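Local coordinates for protein glycoside Hydrolase (Bacteroides plebeius, PDB 5T3B) that is a glycoside hydrolase of family 50, from a subfamily enriched in human gut Bacteroidetes, and probably cleaves polysaccharide chains, at residues A[56-68]-A[417-429]. Residues are numbered along the deposited sequence; the frame is centred on the assembly and turned at random.
Sequences IEAKTRILPYLVG and FAYQHFTLGLLEA. With EDO (1,2-ethanediol), chain P.
Arg61 lies obliquely across Leu424, its NE passing 4.0 Å from Leu424 CB, and ends on Glu428. Its chain leaves with CG anti to the backbone N (chi1 -179°) and runs along the helix toward its C-terminal end, and the bend at chi3 swings the guanidinium in toward Leu424 and Glu428. There NH1 and NH2 both close on one oxygen, Glu428 OE2, each at 2.9 Å, an end-on salt bridge with the carboxylate plane turned 51° from the guanidinium; Ser36 holds the other oxygen, OE1. A water accepts from Arg61 NH2 and donates to the carbonyl of His421. With an alanine here, Glu428 OE2 would probably lose its charge partner and the flank of Leu424 its cover. Two helix side chains hold the backbone where it runs past strand 56-60: Arg61 N makes an almost straight (174°) hydrogen bond to His421 ND1, 2.9 Å away in the ring plane, and Leu63 N donates a 2.8 Å hydrogen bond to Gln420 OE1, from above the amide carbonyl plane. Apolar contacts fill in alongside, Ile62 CG2 lying 3.7 Å from Phe417 CB while Leu63 and Leu66 meet the CD2 methyl of Leu424. His421 NE2 is hydrogen-bonded to Ser367 OG, and its ring stacks with Trp366. Strand 56-60 pairs antiparallel with strand 39-48, and the chain after it keeps backbone bonds to Gln41 and Gln39 while lying over helix 412-427, whose Gln420 also touches helix 459-469.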
ATOM      1  N   ILE A  56      17.337  19.174  -4.298  1.00 12.69           N
ATOM      2  CA  ILE A  56      18.521  18.460  -4.627  1.00 13.47           C
ATOM      3  C   ILE A  56      18.404  17.800  -5.972  1.00 14.06           C
ATOM      4  O   ILE A  56      17.295  17.537  -6.417  1.00 17.07           O
ATOM      5  CB  ILE A  56      18.915  17.406  -3.602  1.00 18.55           C
ATOM      6  CG1 ILE A  56      17.903  16.281  -3.515  1.00 20.49           C
ATOM      7  CG2 ILE A  56      18.996  18.031  -2.254  1.00 22.79           C
ATOM      8  CD1 ILE A  56      18.457  14.918  -3.667  1.00 26.42           C
ATOM      9  N   GLU A  57      19.531  17.403  -6.557  1.00 12.97           N
ATOM     10  CA  GLU A  57      19.552  16.683  -7.816  1.00 14.66           C
ATOM     11  C   GLU A  57      19.698  15.205  -7.582  1.00 15.27           C
ATOM     12  O   GLU A  57      20.656  14.761  -6.975  1.00 20.95           O
ATOM     13  CB  GLU A  57      20.748  17.152  -8.641  1.00 16.82           C
ATOM     14  CG  GLU A  57      20.619  18.616  -9.088  1.00 20.45           C
ATOM     15  CD  GLU A  57      21.710  19.133  -9.978  1.00 31.42           C
ATOM     16  OE1 GLU A  57      22.765  18.519 -10.046  1.00 43.64           O
ATOM     17  OE2 GLU A  57      21.494  20.178 -10.595  1.00 47.53           O
ATOM     18  N   ALA A  58      18.744  14.422  -8.072  1.00 13.67           N
ATOM     19  CA  ALA A  58      18.664  13.004  -7.892  1.00 14.09           C
ATOM     20  C   ALA A  58      18.804  12.241  -9.203  1.00 11.00           C
ATOM     21  O   ALA A  58      18.048  12.487 -10.148  1.00 12.81           O
ATOM     22  CB  ALA A  58      17.344  12.615  -7.227  1.00 14.43           C
ATOM     23  N   LYS A  59      19.750  11.310  -9.211  1.00 13.42           N
ATOM     24  CA  LYS A  59      19.853  10.393 -10.337  1.00 12.83           C
ATOM     25  C   LYS A  59      18.617   9.560 -10.421  1.00 12.81           C
ATOM     26  O   LYS A  59      18.150   8.966  -9.421  1.00 14.27           O
ATOM     27  CB  LYS A  59      21.086   9.518 -10.260  1.00 18.17           C
ATOM     28  CG  LYS A  59      22.368  10.098 -10.756  1.00 23.44           C
ATOM     29  CD  LYS A  59      23.389   8.918 -10.834  1.00 28.24           C
ATOM     30  CE  LYS A  59      24.624   9.351 -11.448  1.00 31.77           C
ATOM     31  NZ  LYS A  59      25.529   8.226 -11.158  1.00 31.76           N
ATOM     32  N   THR A  60      18.043   9.473 -11.602  1.00 10.78           N
ATOM     33  CA  THR A  60      16.730   8.834 -11.780  1.00 10.84           C
ATOM     34  C   THR A  60      16.750   7.941 -13.020  1.00 10.52           C
ATOM     35  O   THR A  60      17.329   8.297 -14.063  1.00 12.59           O
ATOM     36  CB  THR A  60      15.684   9.974 -11.895  1.00 11.29           C
ATOM     37  OG1 THR A  60      15.753  10.785 -10.738  1.00 12.31           O
ATOM     38  CG2 THR A  60      14.314   9.539 -12.030  1.00 12.50           C
ATOM     39  N   ARG A  61      16.029   6.835 -12.913  1.00 10.45           N
ATOM     40  CA  ARG A  61      15.857   5.831 -13.936  1.00  9.97           C
ATOM     41  C   ARG A  61      14.463   5.976 -14.498  1.00  9.93           C
ATOM     42  O   ARG A  61      13.479   5.744 -13.776  1.00 10.93           O
ATOM     43  CB  ARG A  61      16.084   4.416 -13.361  1.00 11.45           C
ATOM     44  CG  ARG A  61      15.930   3.331 -14.417  1.00 11.51           C
ATOM     45  CD  ARG A  61      16.435   1.988 -13.918  1.00 11.64           C
ATOM     46  NE  ARG A  61      15.628   1.467 -12.811  1.00 10.17           N
ATOM     47  CZ  ARG A  61      15.699   0.230 -12.338  1.00 11.44           C
ATOM     48  NH1 ARG A  61      16.433  -0.691 -12.953  1.00 12.32           N
ATOM     49  NH2 ARG A  61      14.979  -0.087 -11.287  1.00 11.48           N
ATOM     50  N   ILE A  62      14.348   6.252 -15.804  1.00 10.49           N
ATOM     51  CA  ILE A  62      13.073   6.299 -16.445  1.00 10.09           C
ATOM     52  C   ILE A  62      12.976   5.244 -17.582  1.00 10.51           C
ATOM     53  O   ILE A  62      13.991   4.790 -18.122  1.00 11.69           O
ATOM     54  CB  ILE A  62      12.682   7.709 -16.966  1.00 10.51           C
ATOM     55  CG1 ILE A  62      13.650   8.237 -18.020  1.00 10.94           C
ATOM     56  CG2 ILE A  62      12.568   8.693 -15.827  1.00 11.67           C
ATOM     57  CD1 ILE A  62      13.133   9.475 -18.757  1.00 11.38           C
ATOM     58  N   LEU A  63      11.751   4.921 -17.961  1.00 10.17           N
ATOM     59  CA  LEU A  63      11.490   3.807 -18.865  1.00 10.97           C
ATOM     60  C   LEU A  63      12.189   3.920 -20.235  1.00 11.72           C
ATOM     61  O   LEU A  63      12.770   2.912 -20.683  1.00 13.40           O
ATOM     62  CB  LEU A  63      10.016   3.564 -18.994  1.00 11.37           C
ATOM     63  CG  LEU A  63       9.615   2.299 -19.724  1.00 11.18           C
ATOM     64  CD1 LEU A  63      10.098   1.025 -19.032  1.00 13.44           C
ATOM     65  CD2 LEU A  63       8.102   2.257 -19.902  1.00 12.64           C
ATOM     66  N   PRO A  64      12.220   5.107 -20.845  1.00 11.82           N
ATOM     67  CA  PRO A  64      12.897   5.231 -22.145  1.00 13.60           C
ATOM     68  C   PRO A  64      14.383   4.941 -22.121  1.00 13.05           C
ATOM     69  O   PRO A  64      14.962   4.710 -23.181  1.00 16.25           O
ATOM     70  CB  PRO A  64      12.639   6.700 -22.482  1.00 14.51           C
ATOM     71  CG  PRO A  64      11.376   7.040 -21.805  1.00 13.19           C
ATOM     72  CD  PRO A  64      11.484   6.349 -20.517  1.00 12.05           C
ATOM     73  N   TYR A  65      15.007   4.946 -20.938  1.00 12.80           N
ATOM     74  CA  TYR A  65      16.450   4.870 -20.821  1.00 13.21           C
ATOM     75  C   TYR A  65      16.938   3.614 -20.141  1.00 16.02           C
ATOM     76  O   TYR A  65      18.065   3.535 -19.661  1.00 17.15           O
ATOM     77  CB  TYR A  65      16.954   6.158 -20.134  1.00 14.28           C
ATOM     78  CG  TYR A  65      16.727   7.435 -20.964  1.00 13.32           C
ATOM     79  CD1 TYR A  65      16.763   7.421 -22.345  1.00 14.29           C
ATOM     80  CD2 TYR A  65      16.469   8.649 -20.321  1.00 12.99           C
ATOM     81  CE1 TYR A  65      16.578   8.575 -23.087  1.00 15.08           C
ATOM     82  CE2 TYR A  65      16.325   9.809 -21.049  1.00 13.32           C
ATOM     83  CZ  TYR A  65      16.387   9.766 -22.443  1.00 15.20           C
ATOM     84  OH  TYR A  65      16.265  10.928 -23.144  1.00 15.95           O
ATOM     85  N   LEU A  66      16.072   2.617 -20.070  1.00 14.07           N
ATOM     86  CA  LEU A  66      16.489   1.279 -19.659  1.00 15.54           C
ATOM     87  C   LEU A  66      17.223   0.573 -20.744  1.00 17.80           C
ATOM     88  O   LEU A  66      16.743   0.476 -21.848  1.00 24.36           O
ATOM     89  CB  LEU A  66      15.291   0.425 -19.521  1.00 19.52           C
ATOM     90  CG  LEU A  66      14.466   0.696 -18.437  1.00 16.48           C
ATOM     91  CD1 LEU A  66      13.508  -0.549 -18.140  1.00 17.07           C
ATOM     92  CD2 LEU A  66      15.195   1.012 -17.171  1.00 22.20           C
ATOM     93  N   VAL A  67      18.449   0.146 -20.460  1.00 17.08           N
ATOM     94  CA  VAL A  67      19.251  -0.501 -21.512  1.00 18.33           C
ATOM     95  C   VAL A  67      18.739  -1.930 -21.738  1.00 16.20           C
ATOM     96  O   VAL A  67      18.630  -2.717 -20.781  1.00 17.39           O
ATOM     97  CB  VAL A  67      20.766  -0.511 -21.125  1.00 19.97           C
ATOM     98  CG1 VAL A  67      21.600  -1.328 -22.114  1.00 23.78           C
ATOM     99  CG2 VAL A  67      21.289   0.925 -20.985  1.00 23.66           C
ATOM    100  N   GLY A  68      18.420  -2.266 -22.975  1.00 17.13           N
ATOM    101  CA  GLY A  68      17.988  -3.603 -23.311  1.00 17.96           C
ATOM    102  C   GLY A  68      16.495  -3.765 -23.272  1.00 16.79           C
ATOM    103  O   GLY A  68      16.042  -4.892 -23.422  1.00 18.12           O
ATOM    104  N   PHE A 417       8.261  11.103 -14.161  1.00  8.28           N
ATOM    105  CA  PHE A 417       9.575  10.496 -14.042  1.00  8.35           C
ATOM    106  C   PHE A 417       9.772   9.808 -12.692  1.00  8.16           C
ATOM    107  O   PHE A 417      10.313   8.677 -12.617  1.00  9.19           O
ATOM    108  CB  PHE A 417      10.685  11.503 -14.253  1.00  9.68           C
ATOM    109  CG  PHE A 417      10.761  12.162 -15.636  1.00  9.62           C
ATOM    110  CD1 PHE A 417      10.208  11.621 -16.770  1.00  9.83           C
ATOM    111  CD2 PHE A 417      11.441  13.358 -15.762  1.00 10.64           C
ATOM    112  CE1 PHE A 417      10.326  12.214 -18.016  1.00 12.06           C
ATOM    113  CE2 PHE A 417      11.597  13.968 -17.006  1.00 11.78           C
ATOM    114  CZ  PHE A 417      11.023  13.407 -18.125  1.00 12.98           C
ATOM    115  N   ALA A 418       9.331  10.459 -11.607  1.00  7.55           N
ATOM    116  CA  ALA A 418       9.436   9.858 -10.281  1.00  8.00           C
ATOM    117  C   ALA A 418       8.583   8.589 -10.190  1.00  7.41           C
ATOM    118  O   ALA A 418       8.981   7.634  -9.532  1.00  8.69           O
ATOM    119  CB  ALA A 418       9.019  10.836  -9.239  1.00  9.33           C
ATOM    120  N   TYR A 419       7.393   8.601 -10.780  1.00  7.32           N
ATOM    121  CA  TYR A 419       6.554   7.413 -10.781  1.00  7.07           C
ATOM    122  C   TYR A 419       7.288   6.279 -11.487  1.00  7.81           C
ATOM    123  O   TYR A 419       7.320   5.149 -10.970  1.00  8.30           O
ATOM    124  CB  TYR A 419       5.209   7.690 -11.489  1.00  8.07           C
ATOM    125  CG  TYR A 419       4.275   6.533 -11.511  1.00  6.90           C
ATOM    126  CD1 TYR A 419       4.290   5.608 -12.553  1.00  7.22           C
ATOM    127  CD2 TYR A 419       3.313   6.376 -10.554  1.00  7.29           C
ATOM    128  CE1 TYR A 419       3.423   4.551 -12.628  1.00  7.02           C
ATOM    129  CE2 TYR A 419       2.432   5.301 -10.617  1.00  7.02           C
ATOM    130  CZ  TYR A 419       2.464   4.402 -11.665  1.00  7.28           C
ATOM    131  OH  TYR A 419       1.535   3.383 -11.646  1.00  8.37           O
ATOM    132  N   GLN A 420       7.854   6.550 -12.665  1.00  7.35           N
ATOM    133  CA  GLN A 420       8.604   5.514 -13.379  1.00  8.02           C
ATOM    134  C   GLN A 420       9.764   5.006 -12.565  1.00  7.89           C
ATOM    135  O   GLN A 420       9.993   3.780 -12.511  1.00  8.89           O
ATOM    136  CB  GLN A 420       9.057   5.962 -14.767  1.00  8.34           C
ATOM    137  CG  GLN A 420       7.913   6.362 -15.649  1.00  9.13           C
ATOM    138  CD  GLN A 420       8.300   6.386 -17.116  1.00  9.26           C
ATOM    139  OE1 GLN A 420       9.475   6.521 -17.441  1.00 10.06           O
ATOM    140  NE2 GLN A 420       7.317   6.246 -17.980  1.00  9.72           N
ATOM    141  N   HIS A 421      10.539   5.907 -11.973  1.00  8.02           N
ATOM    142  CA  HIS A 421      11.711   5.489 -11.205  1.00  7.99           C
ATOM    143  C   HIS A 421      11.293   4.563 -10.042  1.00  7.74           C
ATOM    144  O   HIS A 421      11.881   3.514  -9.801  1.00  8.79           O
ATOM    145  CB  HIS A 421      12.405   6.740 -10.677  1.00  9.11           C
ATOM    146  CG  HIS A 421      13.577   6.494  -9.819  1.00  8.77           C
ATOM    147  ND1 HIS A 421      14.813   6.272 -10.317  1.00  9.91           N
ATOM    148  CD2 HIS A 421      13.672   6.363  -8.494  1.00 10.43           C
ATOM    149  CE1 HIS A 421      15.637   6.063  -9.330  1.00 10.27           C
ATOM    150  NE2 HIS A 421      14.972   6.083  -8.208  1.00 11.63           N
ATOM    151  N   PHE A 422      10.278   4.997  -9.300  1.00  8.00           N
ATOM    152  CA  PHE A 422       9.913   4.241  -8.098  1.00  7.62           C
ATOM    153  C   PHE A 422       9.323   2.893  -8.511  1.00  7.71           C
ATOM    154  O   PHE A 422       9.699   1.840  -7.923  1.00  8.80           O
ATOM    155  CB  PHE A 422       8.933   5.056  -7.219  1.00  7.66           C
ATOM    156  CG  PHE A 422       8.960   4.672  -5.776  1.00  8.03           C
ATOM    157  CD1 PHE A 422       9.957   5.159  -4.962  1.00 10.13           C
ATOM    158  CD2 PHE A 422       8.045   3.807  -5.243  1.00  8.86           C
ATOM    159  CE1 PHE A 422      10.077   4.784  -3.641  1.00  9.75           C
ATOM    160  CE2 PHE A 422       8.151   3.431  -3.902  1.00 10.21           C
ATOM    161  CZ  PHE A 422       9.138   3.922  -3.115  1.00 10.52           C
ATOM    162  N   THR A 423       8.432   2.878  -9.488  1.00  7.33           N
ATOM    163  CA  THR A 423       7.805   1.646  -9.895  1.00  7.80           C
ATOM    164  C   THR A 423       8.793   0.681 -10.542  1.00  8.17           C
ATOM    165  O   THR A 423       8.673  -0.526 -10.316  1.00  8.97           O
ATOM    166  CB  THR A 423       6.604   1.906 -10.791  1.00  8.33           C
ATOM    167  OG1 THR A 423       6.971   2.600 -11.987  1.00  8.57           O
ATOM    168  CG2 THR A 423       5.498   2.621 -10.016  1.00  8.80           C
ATOM    169  N   LEU A 424       9.751   1.165 -11.323  1.00  8.33           N
ATOM    170  CA  LEU A 424      10.767   0.245 -11.852  1.00  8.51           C
ATOM    171  C   LEU A 424      11.518  -0.424 -10.727  1.00  8.82           C
ATOM    172  O   LEU A 424      11.843  -1.616 -10.820  1.00 10.17           O
ATOM    173  CB  LEU A 424      11.696   0.952 -12.824  1.00  9.10           C
ATOM    174  CG  LEU A 424      11.116   1.332 -14.166  1.00 10.21           C
ATOM    175  CD1 LEU A 424      11.965   2.332 -14.904  1.00 11.07           C
ATOM    176  CD2 LEU A 424      10.875   0.102 -15.024  1.00 10.57           C
ATOM    177  N   GLY A 425      11.827   0.332  -9.687  1.00  8.73           N
ATOM    178  CA  GLY A 425      12.462  -0.242  -8.539  1.00  8.99           C
ATOM    179  C   GLY A 425      11.674  -1.345  -7.888  1.00  9.15           C
ATOM    180  O   GLY A 425      12.216  -2.353  -7.455  1.00 10.60           O
ATOM    181  N   LEU A 426      10.347  -1.133  -7.798  1.00  8.24           N
ATOM    182  CA  LEU A 426       9.432  -2.133  -7.214  1.00  8.50           C
ATOM    183  C   LEU A 426       9.309  -3.348  -8.143  1.00  8.86           C
ATOM    184  O   LEU A 426       9.191  -4.475  -7.649  1.00  8.62           O
ATOM    185  CB  LEU A 426       8.092  -1.533  -6.957  1.00  8.06           C
ATOM    186  CG  LEU A 426       8.004  -0.444  -5.950  1.00  8.45           C
ATOM    187  CD1 LEU A 426       6.609   0.104  -5.785  1.00  8.42           C
ATOM    188  CD2 LEU A 426       8.602  -0.875  -4.597  1.00  8.74           C
ATOM    189  N   LEU A 427       9.297  -3.144  -9.458  1.00  8.41           N
ATOM    190  CA  LEU A 427       9.175  -4.249 -10.409  1.00  8.18           C
ATOM    191  C   LEU A 427      10.298  -5.240 -10.245  1.00  9.57           C
ATOM    192  O   LEU A 427      10.127  -6.411 -10.560  1.00 11.10           O
ATOM    193  CB  LEU A 427       9.027  -3.743 -11.834  1.00  8.72           C
ATOM    194  CG  LEU A 427       7.696  -3.112 -12.175  1.00 10.02           C
ATOM    195  CD1 LEU A 427       7.793  -2.304 -13.470  1.00 10.15           C
ATOM    196  CD2 LEU A 427       6.576  -4.102 -12.209  1.00 10.11           C
ATOM    197  N   GLU A 428      11.481  -4.770  -9.844  1.00 10.17           N
ATOM    198  CA  GLU A 428      12.588  -5.681  -9.647  1.00 10.36           C
ATOM    199  C   GLU A 428      12.465  -6.560  -8.411  1.00 11.06           C
ATOM    200  O   GLU A 428      13.180  -7.569  -8.294  1.00 13.98           O
ATOM    201  CB  GLU A 428      13.910  -4.910  -9.586  1.00 10.91           C
ATOM    202  CG  GLU A 428      14.261  -4.199 -10.849  1.00 13.21           C
ATOM    203  CD  GLU A 428      15.730  -3.883 -10.960  1.00 15.17           C
ATOM    204  OE1 GLU A 428      16.549  -4.814 -11.178  1.00 16.02           O
ATOM    205  OE2 GLU A 428      16.039  -2.713 -10.842  1.00 15.72           O
ATOM    206  N   ALA A 429      11.612  -6.188  -7.492  1.00  9.68           N
ATOM    207  CA  ALA A 429      11.404  -6.965  -6.284  1.00  9.35           C
ATOM    208  C   ALA A 429      10.415  -8.088  -6.570  1.00 10.33           C
ATOM    209  O   ALA A 429       9.197  -7.842  -6.708  1.00 10.03           O
ATOM    210  CB  ALA A 429      10.900  -6.093  -5.130  1.00 10.67           C
TER
HETATM  211  C1  EDO P 514      19.981   5.013  -7.772  1.00 35.79           C
HETATM  212  O1  EDO P 514      19.032   4.400  -6.873  1.00 48.68           O
HETATM  213  C2  EDO P 514      19.319   6.182  -8.453  1.00 34.82           C
HETATM  214  O2  EDO P 514      18.988   6.066  -9.894  1.00 24.40           O
HETATM  215  O   HOH W   1      14.326   2.641 -10.468  1.00 11.02           O